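Local coordinates for possible glutathione S-transferase (Rhodopseudomonas palustris, PDB 3M8N), which probably transfers glutathione to electrophilic substrates as a glutathione S-transferase, at residues A[10-24]-A[193-205]. Sequence-based numbering, arbitrary orientation.
Sequences QRSGNSYKVRLALAL and EQTPGFITMDWTP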
ATOM      1  N   GLN A  10     -10.773  10.690  14.577  1.00 29.66           N
ATOM      2  CA  GLN A  10     -12.005  11.153  13.907  1.00 30.86           C
ATOM      3  C   GLN A  10     -11.708  11.888  12.597  1.00 30.57           C
ATOM      4  O   GLN A  10     -12.283  11.589  11.577  1.00 30.38           O
ATOM      5  CB  GLN A  10     -12.866  11.961  14.910  1.00 30.70           C
ATOM      6  CG  GLN A  10     -14.256  12.368  14.461  1.00 33.64           C
ATOM      7  CD  GLN A  10     -15.191  11.177  14.204  1.00 33.61           C
ATOM      8  OE1 GLN A  10     -15.160  10.173  14.890  1.00 38.43           O
ATOM      9  NE2 GLN A  10     -15.973  11.284  13.176  1.00 34.18           N
ATOM     10  N   ARG A  11     -10.721  12.768  12.609  1.00 31.99           N
ATOM     11  CA  ARG A  11     -10.421  13.609  11.444  1.00 33.23           C
ATOM     12  C   ARG A  11      -9.262  13.058  10.626  1.00 32.36           C
ATOM     13  O   ARG A  11      -8.850  13.675   9.668  1.00 33.71           O
ATOM     14  CB  ARG A  11     -10.163  15.077  11.864  1.00 34.81           C
ATOM     15  CG  ARG A  11     -11.436  15.862  12.378  1.00 41.40           C
ATOM     16  CD  ARG A  11     -11.154  17.310  12.870  1.00 48.21           C
ATOM     17  NE  ARG A  11     -10.520  18.088  11.801  1.00 56.52           N
ATOM     18  CZ  ARG A  11     -11.105  19.050  11.081  1.00 60.58           C
ATOM     19  NH1 ARG A  11     -12.372  19.411  11.330  1.00 63.85           N
ATOM     20  NH2 ARG A  11     -10.416  19.669  10.112  1.00 59.29           N
ATOM     21  N   SER A  12      -8.758  11.884  10.976  1.00 30.17           N
ATOM     22  CA  SER A  12      -7.783  11.203  10.145  1.00 28.34           C
ATOM     23  C   SER A  12      -8.384  10.468   8.921  1.00 27.82           C
ATOM     24  O   SER A  12      -9.345   9.692   9.072  1.00 28.36           O
ATOM     25  CB  SER A  12      -7.090  10.213  11.027  1.00 28.25           C
ATOM     26  OG  SER A  12      -6.399   9.321  10.257  1.00 29.52           O
ATOM     27  N   GLY A  13      -7.830  10.670   7.720  1.00 25.42           N
ATOM     28  CA  GLY A  13      -8.354  10.044   6.522  1.00 24.57           C
ATOM     29  C   GLY A  13      -8.153   8.544   6.497  1.00 24.21           C
ATOM     30  O   GLY A  13      -8.991   7.822   6.022  1.00 24.16           O
ATOM     31  N   ASN A  14      -7.030   8.060   7.006  1.00 23.31           N
ATOM     32  CA  ASN A  14      -6.832   6.625   7.125  1.00 23.08           C
ATOM     33  C   ASN A  14      -7.791   5.931   8.027  1.00 22.33           C
ATOM     34  O   ASN A  14      -8.202   4.816   7.707  1.00 21.80           O
ATOM     35  CB  ASN A  14      -5.409   6.297   7.562  1.00 23.41           C
ATOM     36  CG  ASN A  14      -4.426   6.497   6.463  1.00 24.51           C
ATOM     37  OD1 ASN A  14      -4.719   6.238   5.331  1.00 25.89           O
ATOM     38  ND2 ASN A  14      -3.259   6.999   6.790  1.00 28.62           N
ATOM     39  N   SER A  15      -8.125   6.587   9.142  1.00 21.15           N
ATOM     40  CA  SER A  15      -9.013   6.040  10.097  1.00 22.04           C
ATOM     41  C   SER A  15     -10.403   6.052   9.522  1.00 22.80           C
ATOM     42  O   SER A  15     -11.162   5.097   9.739  1.00 24.09           O
ATOM     43  CB  SER A  15      -9.055   6.856  11.378  1.00 22.56           C
ATOM     44  OG  SER A  15      -8.007   6.588  12.281  1.00 22.82           O
ATOM     45  N   TYR A  16     -10.763   7.131   8.840  1.00 22.49           N
ATOM     46  CA  TYR A  16     -12.069   7.203   8.251  1.00 22.33           C
ATOM     47  C   TYR A  16     -12.319   6.124   7.208  1.00 22.61           C
ATOM     48  O   TYR A  16     -13.413   5.631   7.113  1.00 24.08           O
ATOM     49  CB  TYR A  16     -12.311   8.569   7.650  1.00 22.70           C
ATOM     50  CG  TYR A  16     -13.520   8.657   6.691  1.00 21.94           C
ATOM     51  CD1 TYR A  16     -14.801   8.395   7.130  1.00 21.99           C
ATOM     52  CD2 TYR A  16     -13.355   9.038   5.352  1.00 20.60           C
ATOM     53  CE1 TYR A  16     -15.909   8.483   6.243  1.00 22.11           C
ATOM     54  CE2 TYR A  16     -14.458   9.120   4.472  1.00 22.71           C
ATOM     55  CZ  TYR A  16     -15.721   8.850   4.938  1.00 22.12           C
ATOM     56  OH  TYR A  16     -16.793   8.962   4.117  1.00 23.95           O
ATOM     57  N   LYS A  17     -11.324   5.752   6.405  1.00 22.87           N
ATOM     58  CA  LYS A  17     -11.441   4.572   5.516  1.00 22.58           C
ATOM     59  C   LYS A  17     -12.000   3.325   6.218  1.00 21.67           C
ATOM     60  O   LYS A  17     -12.900   2.673   5.713  1.00 21.96           O
ATOM     61  CB  LYS A  17     -10.098   4.222   4.874  1.00 22.13           C
ATOM     62  CG  LYS A  17      -9.682   5.132   3.808  1.00 23.15           C
ATOM     63  CD  LYS A  17      -8.211   5.434   3.912  1.00 22.67           C
ATOM     64  CE  LYS A  17      -7.466   4.350   3.441  1.00 25.28           C
ATOM     65  NZ  LYS A  17      -6.266   4.988   2.835  1.00 26.97           N
ATOM     66  N   VAL A  18     -11.444   2.999   7.375  1.00 21.36           N
ATOM     67  CA  VAL A  18     -11.811   1.834   8.089  1.00 20.56           C
ATOM     68  C   VAL A  18     -13.194   1.989   8.686  1.00 21.04           C
ATOM     69  O   VAL A  18     -13.982   1.080   8.628  1.00 21.30           O
ATOM     70  CB  VAL A  18     -10.844   1.542   9.187  1.00 19.78           C
ATOM     71  CG1 VAL A  18     -11.324   0.360   9.848  1.00 20.36           C
ATOM     72  CG2 VAL A  18      -9.401   1.322   8.638  1.00 19.36           C
ATOM     73  N   ARG A  19     -13.495   3.130   9.269  1.00 20.67           N
ATOM     74  CA  ARG A  19     -14.885   3.399   9.688  1.00 20.90           C
ATOM     75  C   ARG A  19     -15.918   3.293   8.564  1.00 20.89           C
ATOM     76  O   ARG A  19     -16.994   2.833   8.777  1.00 21.78           O
ATOM     77  CB  ARG A  19     -14.981   4.771  10.255  1.00 20.37           C
ATOM     78  CG  ARG A  19     -14.452   5.005  11.687  1.00 21.06           C
ATOM     79  CD  ARG A  19     -14.929   6.434  12.079  1.00 25.15           C
ATOM     80  NE  ARG A  19     -13.736   7.181  12.216  1.00 33.08           N
ATOM     81  CZ  ARG A  19     -13.325   8.268  11.618  1.00 27.61           C
ATOM     82  NH1 ARG A  19     -14.052   9.000  10.827  1.00 27.04           N
ATOM     83  NH2 ARG A  19     -12.099   8.615  11.927  1.00 29.76           N
ATOM     84  N   LEU A  20     -15.586   3.724   7.371  1.00 22.00           N
ATOM     85  CA  LEU A  20     -16.474   3.695   6.237  1.00 22.19           C
ATOM     86  C   LEU A  20     -16.760   2.254   5.857  1.00 24.03           C
ATOM     87  O   LEU A  20     -17.933   1.874   5.698  1.00 24.85           O
ATOM     88  CB  LEU A  20     -15.871   4.440   5.053  1.00 21.37           C
ATOM     89  CG  LEU A  20     -16.694   4.536   3.775  1.00 19.79           C
ATOM     90  CD1 LEU A  20     -18.117   5.065   4.113  1.00 18.42           C
ATOM     91  CD2 LEU A  20     -16.012   5.389   2.759  1.00 19.91           C
ATOM     92  N   ALA A  21     -15.697   1.442   5.734  1.00 23.82           N
ATOM     93  CA  ALA A  21     -15.834   0.001   5.503  1.00 22.14           C
ATOM     94  C   ALA A  21     -16.708  -0.666   6.554  1.00 21.44           C
ATOM     95  O   ALA A  21     -17.593  -1.391   6.199  1.00 21.40           O
ATOM     96  CB  ALA A  21     -14.455  -0.671   5.422  1.00 22.88           C
ATOM     97  N   LEU A  22     -16.484  -0.391   7.826  1.00 20.73           N
ATOM     98  CA  LEU A  22     -17.295  -0.926   8.881  1.00 22.00           C
ATOM     99  C   LEU A  22     -18.788  -0.516   8.797  1.00 23.73           C
ATOM    100  O   LEU A  22     -19.649  -1.344   9.085  1.00 24.46           O
ATOM    101  CB  LEU A  22     -16.719  -0.585  10.244  1.00 21.49           C
ATOM    102  CG  LEU A  22     -15.355  -1.253  10.542  1.00 20.96           C
ATOM    103  CD1 LEU A  22     -14.623  -0.691  11.695  1.00 16.62           C
ATOM    104  CD2 LEU A  22     -15.535  -2.734  10.733  1.00 21.45           C
ATOM    105  N   ALA A  23     -19.079   0.730   8.400  1.00 24.36           N
ATOM    106  CA  ALA A  23     -20.446   1.190   8.174  1.00 24.67           C
ATOM    107  C   ALA A  23     -21.016   0.443   7.007  1.00 25.50           C
ATOM    108  O   ALA A  23     -22.118  -0.048   7.114  1.00 27.10           O
ATOM    109  CB  ALA A  23     -20.489   2.647   7.900  1.00 23.17           C
ATOM    110  N   LEU A  24     -20.260   0.317   5.913  1.00 26.71           N
ATOM    111  CA  LEU A  24     -20.808  -0.312   4.721  1.00 27.46           C
ATOM    112  C   LEU A  24     -21.094  -1.788   4.916  1.00 28.72           C
ATOM    113  O   LEU A  24     -22.037  -2.289   4.361  1.00 30.12           O
ATOM    114  CB  LEU A  24     -19.943  -0.074   3.512  1.00 26.43           C
ATOM    115  CG  LEU A  24     -19.777   1.356   3.117  1.00 25.36           C
ATOM    116  CD1 LEU A  24     -18.814   1.398   1.989  1.00 22.88           C
ATOM    117  CD2 LEU A  24     -21.059   1.867   2.676  1.00 24.15           C
ATOM    118  N   GLU A 193     -20.554   7.924  -2.374  1.00 26.52           N
ATOM    119  CA  GLU A 193     -21.508   8.518  -1.448  1.00 26.80           C
ATOM    120  C   GLU A 193     -22.966   8.027  -1.524  1.00 26.95           C
ATOM    121  O   GLU A 193     -23.658   8.227  -0.595  1.00 26.12           O
ATOM    122  CB  GLU A 193     -21.427  10.039  -1.495  1.00 26.94           C
ATOM    123  CG  GLU A 193     -20.051  10.521  -1.340  1.00 26.94           C
ATOM    124  CD  GLU A 193     -19.796  11.816  -1.960  1.00 29.44           C
ATOM    125  OE1 GLU A 193     -20.679  12.392  -2.616  1.00 34.40           O
ATOM    126  OE2 GLU A 193     -18.680  12.297  -1.797  1.00 30.73           O
ATOM    127  N   GLN A 194     -23.409   7.389  -2.606  1.00 29.05           N
ATOM    128  CA  GLN A 194     -24.806   7.014  -2.703  1.00 31.23           C
ATOM    129  C   GLN A 194     -25.012   5.570  -2.411  1.00 32.01           C
ATOM    130  O   GLN A 194     -26.165   5.110  -2.518  1.00 33.21           O
ATOM    131  CB  GLN A 194     -25.480   7.281  -4.060  1.00 31.84           C
ATOM    132  CG  GLN A 194     -24.926   8.377  -4.867  1.00 36.63           C
ATOM    133  CD  GLN A 194     -25.625   9.719  -4.788  1.00 40.93           C
ATOM    134  OE1 GLN A 194     -25.480  10.439  -3.807  1.00 42.19           O
ATOM    135  NE2 GLN A 194     -26.257  10.122  -5.897  1.00 39.19           N
ATOM    136  N   THR A 195     -23.916   4.866  -2.067  1.00 31.06           N
ATOM    137  CA  THR A 195     -23.940   3.491  -1.589  1.00 29.94           C
ATOM    138  C   THR A 195     -24.658   3.473  -0.297  1.00 28.98           C
ATOM    139  O   THR A 195     -24.458   4.331   0.526  1.00 28.60           O
ATOM    140  CB  THR A 195     -22.508   2.927  -1.324  1.00 30.80           C
ATOM    141  OG1 THR A 195     -21.713   3.064  -2.486  1.00 32.30           O
ATOM    142  CG2 THR A 195     -22.512   1.470  -0.994  1.00 29.87           C
ATOM    143  N   PRO A 196     -25.520   2.477  -0.111  1.00 29.53           N
ATOM    144  CA  PRO A 196     -26.287   2.412   1.108  1.00 28.94           C
ATOM    145  C   PRO A 196     -25.378   2.199   2.275  1.00 29.28           C
ATOM    146  O   PRO A 196     -24.465   1.402   2.198  1.00 30.28           O
ATOM    147  CB  PRO A 196     -27.161   1.167   0.911  1.00 28.83           C
ATOM    148  CG  PRO A 196     -27.275   1.042  -0.560  1.00 29.62           C
ATOM    149  CD  PRO A 196     -25.981   1.493  -1.109  1.00 28.60           C
ATOM    150  N   GLY A 197     -25.638   2.901   3.365  1.00 29.12           N
ATOM    151  CA  GLY A 197     -24.816   2.801   4.534  1.00 28.00           C
ATOM    152  C   GLY A 197     -23.613   3.685   4.538  1.00 28.16           C
ATOM    153  O   GLY A 197     -22.806   3.569   5.430  1.00 30.00           O
ATOM    154  N   PHE A 198     -23.485   4.579   3.568  1.00 27.77           N
ATOM    155  CA  PHE A 198     -22.377   5.466   3.496  1.00 27.20           C
ATOM    156  C   PHE A 198     -22.441   6.373   4.701  1.00 28.36           C
ATOM    157  O   PHE A 198     -23.538   6.725   5.150  1.00 28.17           O
ATOM    158  CB  PHE A 198     -22.402   6.266   2.199  1.00 25.90           C
ATOM    159  CG  PHE A 198     -21.327   7.338   2.118  1.00 26.01           C
ATOM    160  CD1 PHE A 198     -20.067   7.060   1.604  1.00 23.81           C
ATOM    161  CD2 PHE A 198     -21.552   8.607   2.592  1.00 26.02           C
ATOM    162  CE1 PHE A 198     -19.083   8.042   1.546  1.00 22.65           C
ATOM    163  CE2 PHE A 198     -20.575   9.565   2.515  1.00 24.45           C
ATOM    164  CZ  PHE A 198     -19.334   9.279   1.980  1.00 21.51           C
ATOM    165  N   ILE A 199     -21.256   6.692   5.256  1.00 28.98           N
ATOM    166  CA  ILE A 199     -21.063   7.704   6.321  1.00 28.06           C
ATOM    167  C   ILE A 199     -19.993   8.707   5.943  1.00 29.13           C
ATOM    168  O   ILE A 199     -19.084   8.416   5.188  1.00 29.96           O
ATOM    169  CB  ILE A 199     -20.762   7.112   7.653  1.00 27.51           C
ATOM    170  CG1 ILE A 199     -19.487   6.249   7.588  1.00 25.82           C
ATOM    171  CG2 ILE A 199     -21.984   6.347   8.143  1.00 27.57           C
ATOM    172  CD1 ILE A 199     -18.829   5.962   8.886  1.00 21.41           C
ATOM    173  N   THR A 200     -20.123   9.923   6.452  1.00 30.25           N
ATOM    174  CA  THR A 200     -19.159  10.944   6.155  1.00 30.61           C
ATOM    175  C   THR A 200     -18.060  10.857   7.196  1.00 31.23           C
ATOM    176  O   THR A 200     -18.204  10.156   8.168  1.00 30.61           O
ATOM    177  CB  THR A 200     -19.773  12.309   6.249  1.00 29.76           C
ATOM    178  OG1 THR A 200     -20.189  12.514   7.587  1.00 29.27           O
ATOM    179  CG2 THR A 200     -20.944  12.429   5.320  1.00 29.28           C
HETATM  180  N   MSE A 201     -16.977  11.599   6.993  1.00 32.31           N
HETATM  181  CA  MSE A 201     -15.902  11.639   7.943  1.00 33.29           C
HETATM  182  C   MSE A 201     -16.256  12.259   9.294  1.00 34.70           C
HETATM  183  O   MSE A 201     -15.601  11.982  10.280  1.00 35.31           O
HETATM  184  CB  MSE A 201     -14.716  12.288   7.285  1.00 33.06           C
HETATM  185  CG  MSE A 201     -13.537  12.447   8.181  1.00 36.72           C
HETATM  186 SE   MSE A 201     -12.090  13.197   7.169  1.00 45.21          SE
HETATM  187  CE  MSE A 201     -11.054  11.741   6.738  1.00 34.05           C
ATOM    188  N   ASP A 202     -17.315  13.058   9.383  1.00 36.25           N
ATOM    189  CA  ASP A 202     -17.667  13.617  10.671  1.00 38.40           C
ATOM    190  C   ASP A 202     -18.718  12.856  11.477  1.00 38.74           C
ATOM    191  O   ASP A 202     -18.918  13.132  12.643  1.00 39.12           O
ATOM    192  CB  ASP A 202     -17.939  15.124  10.589  1.00 40.27           C
ATOM    193  CG  ASP A 202     -18.870  15.498   9.480  1.00 44.65           C
ATOM    194  OD1 ASP A 202     -19.098  14.694   8.559  1.00 50.31           O
ATOM    195  OD2 ASP A 202     -19.394  16.620   9.520  1.00 51.37           O
ATOM    196  N   TRP A 203     -19.331  11.855  10.877  1.00 39.49           N
ATOM    197  CA  TRP A 203     -20.210  10.954  11.575  1.00 40.85           C
ATOM    198  C   TRP A 203     -19.493  10.232  12.703  1.00 42.56           C
ATOM    199  O   TRP A 203     -18.370   9.749  12.515  1.00 42.14           O
ATOM    200  CB  TRP A 203     -20.722   9.957  10.570  1.00 40.52           C
ATOM    201  CG  TRP A 203     -21.711   9.011  11.100  1.00 41.48           C
ATOM    202  CD1 TRP A 203     -23.055   9.163  11.075  1.00 43.30           C
ATOM    203  CD2 TRP A 203     -21.455   7.747  11.724  1.00 43.55           C
ATOM    204  NE1 TRP A 203     -23.661   8.079  11.639  1.00 45.93           N
ATOM    205  CE2 TRP A 203     -22.704   7.190  12.054  1.00 45.40           C
ATOM    206  CE3 TRP A 203     -20.283   7.026  12.043  1.00 44.75           C
ATOM    207  CZ2 TRP A 203     -22.833   5.940  12.704  1.00 45.80           C
ATOM    208  CZ3 TRP A 203     -20.407   5.782  12.685  1.00 45.13           C
ATOM    209  CH2 TRP A 203     -21.676   5.253  13.002  1.00 46.16           C
ATOM    210  N   THR A 204     -20.148  10.147  13.865  1.00 45.33           N
ATOM    211  CA  THR A 204     -19.551   9.518  15.075  1.00 48.77           C
ATOM    212  C   THR A 204     -20.118   8.148  15.459  1.00 50.34           C
ATOM    213  O   THR A 204     -21.323   7.924  15.381  1.00 50.46           O
ATOM    214  CB  THR A 204     -19.735  10.355  16.328  1.00 48.45           C
ATOM    215  OG1 THR A 204     -21.123  10.613  16.478  1.00 50.71           O
ATOM    216  CG2 THR A 204     -18.959  11.679  16.252  1.00 49.65           C
ATOM    217  N   PRO A 205     -19.232   7.224  15.890  1.00 52.58           N
ATOM    218  CA  PRO A 205     -19.679   5.868  16.266  1.00 53.35           C
ATOM    219  C   PRO A 205     -20.283   5.861  17.660  1.00 53.60           C
ATOM    220  O   PRO A 205     -19.549   6.050  18.629  1.00 54.36           O
ATOM    221  CB  PRO A 205     -18.376   5.032  16.246  1.00 53.58           C
ATOM    222  CG  PRO A 205     -17.260   5.983  15.684  1.00 53.75           C
ATOM    223  CD  PRO A 205     -17.758   7.375  15.968  1.00 53.22           C
TER
HETATM  224  O   HOH W   1     -16.880   8.679  10.493  1.00 25.61           O
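The contact belongs to the domain interface of a glutathione S-transferase fold: Tyr-16, on the first helix of the thioredoxin-like N-terminal domain, meets Ile-199 and Met-201 in the C-terminal tail of the all-helical domain. The tail runs antiparallel to helix 13-24, turning at 195-198 and extended through Phe-198 to Thr-200. Tyr-16 OH donates to Ile-199 O at 2.6 Å, in the carbonyl plane, with a C=O...O angle of 150°. The tyrosine CG stands anti to its backbone N (chi1 165°), which slants the ring along the tail, under Met-201, and brings OH to Ile-199 O. Selenomethionine Met-201 covers one ring face. Its CB lies 3.8 Å from the Tyr-16 ring centroid, 10° off the normal, in a CH-pi contact. Its selenium sits obliquely to the same ring, a Met-aromatic contact. With an alanine in place of Tyr-16 the hydroxyl and ring are lost, and Ile-199 O would probably be left without this donor and Met-201 less firmly held.

Before the helix begins, Gln-10 NE2 donates to Trp-203 O at 2.9 Å, from above the carbonyl plane. A water accepts from Arg-19 NH1 at 2.9 Å, in the guanidinium plane, and donates to Trp-203 O and Thr-200 O. Both terminal nitrogens of Arg-19 make weak bonds to Gln-10 O.

Further along, the contact is apolar. Ile-199 CG1 packs 3.8 Å from Ala-23 CB, and Leu-20 CD1 lies 3.8 Å from Phe-198 CD1. Leu-24 CD2 rests on the type II turn 195-198, 3.5 Å from Pro-196 O. Gly-197 there has a positive phi, which suits glycine.

Helix 13-24 lies between the tail and its own domain, where Val-18 and Leu-22 pack on strand 4-8 and helix 69-77. Helix 160-169 flanks the contact, with Tyr-166 touching Tyr-16, Leu-20 and Phe-198.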